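PDB 3TXY: isochorismatase family protein family from Burkholderia thailandensis, which probably acts as a hydrolase of the isochorismatase-like family, although its substrate and exact reaction are not known. Local coordinates for residues T13-A18 against K53-F58; H60-P65 against E87-A92; T127-T132 against Y152-V157; G133-I138 against V161-T166. One frame throughout, in Å; residues are numbered along the deposited sequence.

In the fold
All four contacts reach one parallel sheet, contact 2 through segment 60-65 alone. Contacts 1 and 3 are its buried core. They join neighbouring strand pairs, and strands 14-19 and 128-134 bond to each other between them. Their chemistry is mainly backbone hydrogen bonds and apolar side chains, with one Asp-Asn side-chain bond at the start of contact 3. Contact 4 uses the same two strands as contact 3, but at their C-terminal ends, where hydroxyl, amide and indole groups enter. Contact 2 is less buried. It continues strand 56-61 from contact 1 into a loop and is held by one histidine bond, aromatic rings and water. Only contacts 3 and 4 touch the second subunit.

Contact 1. Residues T13-A18 against K53-F58; sequences TVALVA and KLPVIF
Two neighbouring parallel strands of the alpha/beta sheet meet here, 14-18 and 56-58. Helix 35-51 lies in the chain between them, so the pair belongs to a beta-alpha-beta crossover. The strand axes come within 4.7 Å and run 20° apart. Side chains alternate between the two faces of the sheet. Leu16 and Val56 stand side by side and point the same way. Leu16 CG and Val56 CG1 both lie anti to the backbone N. Leu16 CD2 meets Val56 CG1 at 4.1 Å. Ala18 and Phe58 share this face, which helix 35-51 covers. There Ala18 CB lies 3.8 Å from Phe58 CD1, approaching the ring obliquely. On the other face Val17 and Ile57 also stand parallel. Ile57 CG1 lies anti to the carbonyl carbon, and the extended chain carries CD1 to Val17 CG2. Helix 117-123 packs against Ile57 and Ala15 on this side. Before strand 56-58 begins, Leu54 crosses Val14 obliquely, with Leu54 CD1 3.8 Å from Val14 CG1. Leu54 also lies close to Val14 O, a buried carbonyl with no hydrogen-bond partner in the model. The backbone bonds are regular. Leu16 N donates to Pro55 O, and Ile57 N donates to Leu16 O at 2.8 Å. Ala18 N reaches Ile57 O at 2.9 Å, nearly along the C=O axis, while Val17 CA-H points at the same oxygen.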
# COMPACT_ATOMS: atom_id res chain seq x y z
N THR A 13 -12.58 6.84 20.06
CA THR A 13 -12.88 5.60 19.37
C THR A 13 -11.63 5.11 18.63
O THR A 13 -11.55 5.15 17.40
CB THR A 13 -14.05 5.85 18.40
OG1 THR A 13 -13.85 7.08 17.65
CG2 THR A 13 -15.34 5.97 19.19
N VAL A 14 -10.64 4.69 19.42
CA VAL A 14 -9.33 4.33 18.92
C VAL A 14 -8.93 2.91 19.32
O VAL A 14 -9.21 2.47 20.42
CB VAL A 14 -8.24 5.34 19.40
CG1 VAL A 14 -8.06 5.28 20.91
CG2 VAL A 14 -6.91 5.10 18.68
N ALA A 15 -8.29 2.21 18.39
CA ALA A 15 -7.73 0.88 18.59
C ALA A 15 -6.22 0.85 18.35
O ALA A 15 -5.68 1.62 17.54
CB ALA A 15 -8.42 -0.12 17.66
N LEU A 16 -5.55 -0.04 19.08
CA LEU A 16 -4.13 -0.36 18.89
C LEU A 16 -4.06 -1.58 17.96
O LEU A 16 -4.71 -2.58 18.22
CB LEU A 16 -3.45 -0.71 20.23
CG LEU A 16 -1.92 -0.89 20.21
CD1 LEU A 16 -1.18 0.41 19.90
CD2 LEU A 16 -1.44 -1.44 21.55
N VAL A 17 -3.30 -1.46 16.88
CA VAL A 17 -3.13 -2.55 15.91
C VAL A 17 -1.64 -2.81 15.75
O VAL A 17 -0.90 -1.92 15.34
CB VAL A 17 -3.75 -2.19 14.54
CG1 VAL A 17 -3.52 -3.32 13.53
CG2 VAL A 17 -5.24 -1.91 14.72
N ALA A 18 -1.20 -4.02 16.10
CA ALA A 18 0.22 -4.37 16.17
C ALA A 18 0.52 -5.44 15.14
O ALA A 18 -0.10 -6.51 15.16
CB ALA A 18 0.54 -4.89 17.57
N LYS A 53 -10.47 0.42 28.28
CA LYS A 53 -11.41 -0.46 27.59
C LYS A 53 -11.42 -0.21 26.09
O LYS A 53 -12.47 -0.27 25.44
CB LYS A 53 -12.81 -0.37 28.22
CG LYS A 53 -12.81 -0.73 29.71
CD LYS A 53 -14.20 -0.66 30.35
CE LYS A 53 -14.66 0.78 30.56
NZ LYS A 53 -16.06 0.83 31.10
N LEU A 54 -10.23 0.06 25.54
CA LEU A 54 -10.06 0.27 24.11
C LEU A 54 -9.47 -1.00 23.52
O LEU A 54 -8.61 -1.61 24.14
CB LEU A 54 -9.13 1.45 23.82
CG LEU A 54 -9.60 2.78 24.40
CD1 LEU A 54 -8.44 3.77 24.40
CD2 LEU A 54 -10.80 3.31 23.62
N PRO A 55 -9.92 -1.39 22.31
CA PRO A 55 -9.48 -2.66 21.75
C PRO A 55 -8.01 -2.71 21.38
O PRO A 55 -7.45 -1.71 20.88
CB PRO A 55 -10.34 -2.85 20.49
CG PRO A 55 -11.03 -1.57 20.25
CD PRO A 55 -10.92 -0.71 21.47
N VAL A 56 -7.40 -3.87 21.62
CA VAL A 56 -6.03 -4.17 21.20
C VAL A 56 -6.07 -5.33 20.21
O VAL A 56 -6.62 -6.39 20.50
CB VAL A 56 -5.14 -4.52 22.40
CG1 VAL A 56 -3.72 -4.86 21.91
CG2 VAL A 56 -5.14 -3.35 23.38
N ILE A 57 -5.50 -5.10 19.03
CA ILE A 57 -5.63 -6.02 17.93
C ILE A 57 -4.25 -6.45 17.53
O ILE A 57 -3.43 -5.62 17.09
CB ILE A 57 -6.34 -5.39 16.72
CG1 ILE A 57 -7.72 -4.87 17.14
CG2 ILE A 57 -6.45 -6.44 15.63
CD1 ILE A 57 -8.42 -4.11 16.04
N PHE A 58 -3.97 -7.73 17.74
CA PHE A 58 -2.69 -8.30 17.40
C PHE A 58 -2.78 -9.11 16.14
O PHE A 58 -3.55 -10.08 16.05
CB PHE A 58 -2.18 -9.19 18.52
CG PHE A 58 -1.86 -8.46 19.80
CD1 PHE A 58 -0.76 -7.61 19.87
CD2 PHE A 58 -2.65 -8.62 20.92
CE1 PHE A 58 -0.45 -6.95 21.05
CE2 PHE A 58 -2.34 -7.97 22.10
CZ PHE A 58 -1.24 -7.12 22.16

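Contact 2. Residues H60-P65 against E87-A92; sequences HTSYQP and EWSAFA
The end of strand 56-61 and the loop after it pack against the short, weakly bonded helix 86-89 and the residues that follow. The tight part is centred on His60. Its CG takes the crowded position between the backbone N and the carbonyl carbon (chi1 68°). This brings the imidazole to Ser89, whose O accepts from His60 ND1 at 2.8 Å. The oxygen lies near the ring plane, although the donor sits above the carbonyl plane. Phe91 crosses His60 at about a right angle along the side chains. Its CE1 touches His60 CB at 3.6 Å, and its CE2 lies over one face of the imidazole, with the ring planes oblique at 41°. Thr61 O is crowded too, with Ser89 CB 3.2 Å away and Trp88 CZ3 beside it. Farther along, the packing loosens. The Tyr63 and Trp88 rings are nearly parallel but slid apart, and touch through Tyr63 CE1 and Trp88 CH2 at 3.9 Å. Ser62 OG and Ser89 OG do not meet directly. Water 1 bridges them, and water 2 links Ser89 OG to Gln64 NE2. Ser62 OG also accepts from Gln64 N, forming an ST turn that shapes the loop. His60 NE2 bonds to Thr105 OG1 of strand 102-106. The imidazole is thus gripped at both nitrogens, which fixes its rotation, and the bond to Ser89 O implies that ND1 carries a proton.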
# COMPACT_ATOMS: atom_id res chain seq x y z
N HIS A 60 -0.89 -11.42 13.17
CA HIS A 60 0.23 -12.27 12.82
C HIS A 60 -0.01 -12.87 11.47
O HIS A 60 -1.13 -12.90 10.99
CB HIS A 60 0.50 -13.34 13.90
CG HIS A 60 -0.57 -14.38 14.01
ND1 HIS A 60 -0.29 -15.68 14.19
CD2 HIS A 60 -1.95 -14.28 13.97
CE1 HIS A 60 -1.43 -16.38 14.25
NE2 HIS A 60 -2.45 -15.53 14.12
N THR A 61 1.08 -13.30 10.86
CA THR A 61 1.08 -13.93 9.55
C THR A 61 1.26 -15.42 9.70
O THR A 61 2.14 -15.90 10.43
CB THR A 61 2.23 -13.38 8.70
OG1 THR A 61 2.13 -11.96 8.63
CG2 THR A 61 2.24 -13.98 7.29
N SER A 62 0.42 -16.17 9.00
CA SER A 62 0.53 -17.61 8.99
C SER A 62 0.24 -18.13 7.59
O SER A 62 -0.57 -17.57 6.89
CB SER A 62 -0.48 -18.24 9.93
OG SER A 62 -0.35 -19.65 9.93
N TYR A 63 0.90 -19.22 7.22
CA TYR A 63 0.61 -19.94 5.99
C TYR A 63 0.17 -21.39 6.25
O TYR A 63 0.14 -22.21 5.33
CB TYR A 63 1.82 -19.92 5.09
CG TYR A 63 2.32 -18.52 4.82
CD1 TYR A 63 3.54 -18.11 5.31
CD2 TYR A 63 1.57 -17.62 4.08
CE1 TYR A 63 4.03 -16.85 5.07
CE2 TYR A 63 2.05 -16.35 3.83
CZ TYR A 63 3.27 -15.98 4.34
OH TYR A 63 3.79 -14.72 4.13
N GLN A 64 -0.18 -21.67 7.51
CA GLN A 64 -0.74 -22.96 7.92
C GLN A 64 -2.01 -23.26 7.12
O GLN A 64 -2.72 -22.34 6.72
CB GLN A 64 -1.04 -22.95 9.43
CG GLN A 64 0.21 -22.82 10.30
CD GLN A 64 1.14 -24.01 10.14
OE1 GLN A 64 0.71 -25.09 9.73
NE2 GLN A 64 2.43 -23.81 10.44
N PRO A 65 -2.31 -24.54 6.87
CA PRO A 65 -1.61 -25.75 7.29
C PRO A 65 -0.58 -26.25 6.29
O PRO A 65 0.28 -27.04 6.67
CB PRO A 65 -2.75 -26.77 7.42
CG PRO A 65 -3.73 -26.36 6.36
CD PRO A 65 -3.57 -24.87 6.16
N GLU A 87 5.76 -22.45 15.60
CA GLU A 87 6.41 -21.42 16.41
C GLU A 87 6.72 -20.14 15.63
O GLU A 87 6.76 -19.06 16.21
CB GLU A 87 7.68 -21.96 17.09
CG GLU A 87 7.38 -22.88 18.27
CD GLU A 87 6.37 -22.29 19.25
OE1 GLU A 87 6.67 -21.22 19.83
OE2 GLU A 87 5.27 -22.87 19.44
N TRP A 88 6.90 -20.25 14.31
CA TRP A 88 7.21 -19.10 13.49
C TRP A 88 6.12 -18.03 13.57
O TRP A 88 6.42 -16.84 13.59
CB TRP A 88 7.47 -19.55 12.06
CG TRP A 88 7.81 -18.39 11.16
CD1 TRP A 88 9.05 -17.79 10.96
CD2 TRP A 88 6.89 -17.66 10.28
NE1 TRP A 88 8.95 -16.74 10.07
CE2 TRP A 88 7.68 -16.62 9.62
CE3 TRP A 88 5.53 -17.76 9.98
CZ2 TRP A 88 7.13 -15.73 8.70
CZ3 TRP A 88 4.97 -16.86 9.07
CH2 TRP A 88 5.75 -15.87 8.44
N SER A 89 4.86 -18.46 13.65
CA SER A 89 3.71 -17.53 13.67
C SER A 89 3.11 -17.28 15.07
O SER A 89 2.17 -16.46 15.19
CB SER A 89 2.60 -18.03 12.73
OG SER A 89 2.15 -19.33 13.08
N ALA A 90 3.64 -17.95 16.10
CA ALA A 90 3.22 -17.72 17.49
C ALA A 90 3.66 -16.33 17.96
O ALA A 90 4.75 -15.88 17.62
CB ALA A 90 3.81 -18.79 18.43
N PHE A 91 2.83 -15.66 18.76
CA PHE A 91 3.19 -14.33 19.26
C PHE A 91 4.38 -14.40 20.21
O PHE A 91 4.54 -15.38 20.96
CB PHE A 91 2.00 -13.65 19.94
CG PHE A 91 0.91 -13.26 18.99
CD1 PHE A 91 1.11 -12.22 18.10
CD2 PHE A 91 -0.30 -13.94 18.96
CE1 PHE A 91 0.12 -11.86 17.19
CE2 PHE A 91 -1.30 -13.57 18.07
CZ PHE A 91 -1.08 -12.54 17.19
N ALA A 92 5.21 -13.37 20.16
CA ALA A 92 6.31 -13.24 21.11
C ALA A 92 5.74 -13.27 22.53
O ALA A 92 4.84 -12.50 22.85
CB ALA A 92 7.03 -11.92 20.86
O HOH W 1 -0.65 -19.80 13.12
O HOH W 2 3.42 -21.07 11.46

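Contact 3. Residues T127-T132 against Y152-V157; sequences TDIVLT and YNVVVV
Asn153 opens strand 153-157, which runs parallel to strand 128-132. Its CB packs against the Asp128 carboxylate, 3.7 Å from Asp128 CG. The two side chains lie alongside each other and point the same way, with amide and carboxylate planes 63° apart. Asn153 CG lies 3.8 Å from Asp128 OD1 and anti to the carbonyl carbon (chi1 -59°), setting the amide over the start of the strand pair. ND2 donates to Asp128 OD1 at 2.9 Å, from above the carboxylate plane. Thr127 OG1 donates to the same oxygen at 2.7 Å, so two donors grip it, which would help stabilise its negative charge. The other tip atom, Asn153 OD1, accepts from Lys74 N of the second subunit. Beyond this polar end the contact is mostly aliphatic. Five backbone bonds run from Asn153 N to Thr127 O through to Val157 N to Leu131 O at 3.0 Å. Val130 CG1 and Val157 CG2 are pressed to 3.5 Å, tighter than usual. Ile129, Leu131 and Val154 share the opposite face from Asn153. Helix 136-149, the connection of this beta-alpha-beta unit, packs on them there, while strand 14-19 bonds to the other edge of strand 128-132.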
# COMPACT_ATOMS: atom_id res chain seq x y z
N THR A 127 -12.72 4.50 14.83
CA THR A 127 -12.46 5.47 13.77
C THR A 127 -10.96 5.74 13.56
O THR A 127 -10.57 6.19 12.49
CB THR A 127 -13.13 6.82 14.11
OG1 THR A 127 -12.58 7.31 15.33
CG2 THR A 127 -14.64 6.64 14.24
N ASP A 128 -10.14 5.44 14.59
CA ASP A 128 -8.74 5.80 14.63
C ASP A 128 -7.95 4.52 14.94
O ASP A 128 -8.34 3.73 15.80
CB ASP A 128 -8.47 6.81 15.77
CG ASP A 128 -9.08 8.20 15.53
OD1 ASP A 128 -10.16 8.32 14.91
OD2 ASP A 128 -8.48 9.19 16.03
N ILE A 129 -6.84 4.31 14.24
CA ILE A 129 -5.93 3.21 14.58
C ILE A 129 -4.53 3.73 14.90
O ILE A 129 -4.01 4.63 14.24
CB ILE A 129 -5.90 2.05 13.55
CG1 ILE A 129 -5.26 2.44 12.21
CG2 ILE A 129 -7.29 1.48 13.32
CD1 ILE A 129 -5.08 1.23 11.28
N VAL A 130 -3.96 3.15 15.95
CA VAL A 130 -2.58 3.38 16.33
C VAL A 130 -1.82 2.12 15.94
O VAL A 130 -2.11 1.03 16.42
CB VAL A 130 -2.45 3.73 17.82
CG1 VAL A 130 -0.98 3.71 18.26
CG2 VAL A 130 -3.12 5.08 18.07
N LEU A 131 -0.83 2.30 15.06
CA LEU A 131 -0.13 1.22 14.41
C LEU A 131 1.30 1.04 14.93
O LEU A 131 2.07 1.99 15.02
CB LEU A 131 -0.12 1.50 12.91
CG LEU A 131 -0.30 0.45 11.84
CD1 LEU A 131 -1.28 -0.68 12.13
CD2 LEU A 131 -0.72 1.21 10.56
N THR A 132 1.61 -0.19 15.32
CA THR A 132 2.97 -0.61 15.63
C THR A 132 3.31 -1.86 14.85
O THR A 132 2.43 -2.51 14.27
CB THR A 132 3.15 -0.89 17.14
OG1 THR A 132 2.67 -2.21 17.47
CG2 THR A 132 2.43 0.13 17.98
N TYR A 152 -10.00 5.51 7.92
CA TYR A 152 -9.53 5.52 9.31
C TYR A 152 -8.48 6.60 9.49
O TYR A 152 -7.65 6.84 8.60
CB TYR A 152 -8.90 4.17 9.68
CG TYR A 152 -9.91 3.05 9.73
CD1 TYR A 152 -10.73 2.88 10.84
CD2 TYR A 152 -10.03 2.14 8.68
CE1 TYR A 152 -11.69 1.86 10.88
CE2 TYR A 152 -10.96 1.11 8.72
CZ TYR A 152 -11.79 0.97 9.82
OH TYR A 152 -12.73 -0.04 9.85
N ASN A 153 -8.51 7.26 10.65
CA ASN A 153 -7.41 8.14 11.08
C ASN A 153 -6.27 7.24 11.56
O ASN A 153 -6.45 6.46 12.51
CB ASN A 153 -7.84 9.08 12.18
CG ASN A 153 -8.98 9.96 11.75
OD1 ASN A 153 -8.82 10.85 10.90
ND2 ASN A 153 -10.16 9.71 12.31
N VAL A 154 -5.14 7.31 10.87
CA VAL A 154 -4.00 6.43 11.15
C VAL A 154 -2.89 7.19 11.88
O VAL A 154 -2.49 8.28 11.47
CB VAL A 154 -3.41 5.83 9.87
CG1 VAL A 154 -2.21 4.93 10.18
CG2 VAL A 154 -4.46 5.07 9.05
N VAL A 155 -2.39 6.59 12.96
CA VAL A 155 -1.23 7.08 13.67
C VAL A 155 -0.20 5.96 13.67
O VAL A 155 -0.50 4.82 14.10
CB VAL A 155 -1.59 7.48 15.12
CG1 VAL A 155 -0.36 8.02 15.85
CG2 VAL A 155 -2.72 8.50 15.10
N VAL A 156 1.01 6.26 13.22
CA VAL A 156 2.12 5.31 13.26
C VAL A 156 3.12 5.68 14.37
O VAL A 156 3.52 6.83 14.49
CB VAL A 156 2.83 5.21 11.91
CG1 VAL A 156 3.87 4.10 11.95
CG2 VAL A 156 1.81 4.92 10.83
N VAL A 157 3.49 4.68 15.16
CA VAL A 157 4.32 4.90 16.35
C VAL A 157 5.79 4.69 15.99
O VAL A 157 6.26 3.55 15.85
CB VAL A 157 3.92 3.96 17.52
CG1 VAL A 157 4.78 4.23 18.74
CG2 VAL A 157 2.43 4.13 17.85

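Contact 4. Residues G133-I138 against V161-T166; sequences GIATNI and VSTWST
Gly133 and Val161 pair in parallel near the C-terminal ends of their strands, and the backbones then change course. Gly133 has a positive phi (130°), where a side chain would jam against the preceding carbonyl oxygen. Gly133 O takes a weak bond from Ser162 N at 3.4 Å and a closer CA-H from Val161. The peptide between Ile134 and Ala135 is cis. Ala135 then sits at the N-cap of helix 136-149, and Thr136 N donates to Ser162 O at 2.9 Å, from above the carbonyl plane. This is the strand-to-helix turn of a beta-alpha-beta unit, and a non-proline cis peptide just before this helix is a recurring feature of isochorismatase-like folds. Thr136 crosses Val161 at about a right angle, with its CG2 3.8 Å from Val161 CG2. Its OG1 bonds instead to Gln169 of helix 166-180. Thr163 OG1, anti to the backbone N (chi1 -170°), donates to Asn137 OD1 at 2.7 Å, in the carbonyl plane. Asn137 ND2 bonds to Ala168 O, so both ends of the amide are held. Thr163 OG1 and Asn137 OD1 both lie over one face of the Trp164 indole. Asn137 CB reaches Trp164 CH2 at 3.7 Å, while Ile138 CG1 meets the ring edge near CZ3 at 3.8 Å. Lys179 of the second subunit makes a cation-pi contact with the same indole.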
# COMPACT_ATOMS: atom_id res chain seq x y z
N GLY A 133 4.58 -2.22 14.85
CA GLY A 133 5.04 -3.52 14.37
C GLY A 133 6.18 -3.52 13.36
O GLY A 133 6.93 -2.55 13.24
N ILE A 134 6.32 -4.65 12.66
CA ILE A 134 7.46 -4.95 11.80
C ILE A 134 6.92 -5.51 10.47
O ILE A 134 5.97 -6.31 10.52
CB ILE A 134 8.36 -6.04 12.47
CG1 ILE A 134 8.75 -5.66 13.90
CG2 ILE A 134 9.56 -6.34 11.59
CD1 ILE A 134 9.16 -6.86 14.73
N ALA A 135 7.44 -5.15 9.29
CA ALA A 135 8.41 -4.08 9.05
C ALA A 135 7.68 -2.79 8.68
O ALA A 135 6.62 -2.80 8.08
CB ALA A 135 9.38 -4.46 7.94
N THR A 136 8.28 -1.66 9.03
CA THR A 136 7.72 -0.34 8.78
C THR A 136 7.22 -0.19 7.35
O THR A 136 6.08 0.21 7.13
CB THR A 136 8.75 0.76 9.06
OG1 THR A 136 9.33 0.52 10.36
CG2 THR A 136 8.10 2.14 9.04
N ASN A 137 8.07 -0.54 6.39
CA ASN A 137 7.73 -0.37 4.98
C ASN A 137 6.90 -1.47 4.35
O ASN A 137 6.51 -1.34 3.20
CB ASN A 137 8.99 -0.21 4.12
CG ASN A 137 10.01 0.69 4.75
OD1 ASN A 137 10.64 0.32 5.75
ND2 ASN A 137 10.21 1.88 4.16
N ILE A 138 6.69 -2.58 5.04
CA ILE A 138 6.05 -3.72 4.41
C ILE A 138 4.66 -3.91 5.04
O ILE A 138 3.71 -3.26 4.62
CB ILE A 138 6.96 -4.97 4.49
CG1 ILE A 138 8.31 -4.69 3.83
CG2 ILE A 138 6.26 -6.20 3.91
CD1 ILE A 138 8.27 -4.33 2.34
N VAL A 161 7.85 0.90 15.41
CA VAL A 161 7.96 0.30 14.09
C VAL A 161 9.45 0.26 13.71
O VAL A 161 10.17 1.25 13.92
CB VAL A 161 7.13 1.03 13.00
CG1 VAL A 161 5.64 0.98 13.35
CG2 VAL A 161 7.58 2.48 12.77
N SER A 162 9.89 -0.87 13.16
CA SER A 162 11.27 -1.03 12.71
C SER A 162 11.33 -1.73 11.37
O SER A 162 10.38 -2.39 10.94
CB SER A 162 12.12 -1.75 13.76
OG SER A 162 12.21 -0.98 14.94
N THR A 163 12.47 -1.57 10.71
CA THR A 163 12.64 -2.07 9.35
C THR A 163 14.11 -2.36 9.05
O THR A 163 14.92 -2.43 9.98
CB THR A 163 11.96 -1.11 8.34
OG1 THR A 163 11.92 -1.72 7.05
CG2 THR A 163 12.64 0.28 8.26
N TRP A 164 14.46 -2.57 7.79
CA TRP A 164 15.78 -3.14 7.46
C TRP A 164 16.91 -2.14 7.38
O TRP A 164 18.09 -2.53 7.33
CB TRP A 164 15.72 -3.93 6.16
CG TRP A 164 15.36 -3.07 4.98
CD1 TRP A 164 16.19 -2.24 4.23
CD2 TRP A 164 14.03 -2.88 4.41
NE1 TRP A 164 15.49 -1.59 3.26
CE2 TRP A 164 14.19 -1.93 3.31
CE3 TRP A 164 12.78 -3.41 4.67
CZ2 TRP A 164 13.13 -1.55 2.52
CZ3 TRP A 164 11.72 -3.01 3.87
CH2 TRP A 164 11.89 -2.09 2.83
N SER A 165 16.59 -0.85 7.32
CA SER A 165 17.63 0.18 7.29
C SER A 165 17.08 1.49 7.83
O SER A 165 15.85 1.70 7.88
CB SER A 165 18.17 0.37 5.86
OG SER A 165 17.29 1.16 5.06
N THR A 166 17.97 2.36 8.30
CA THR A 166 17.53 3.66 8.81
C THR A 166 17.03 4.53 7.65
O THR A 166 16.14 5.35 7.84
CB THR A 166 18.63 4.38 9.62
OG1 THR A 166 19.84 4.43 8.84
CG2 THR A 166 18.91 3.65 10.91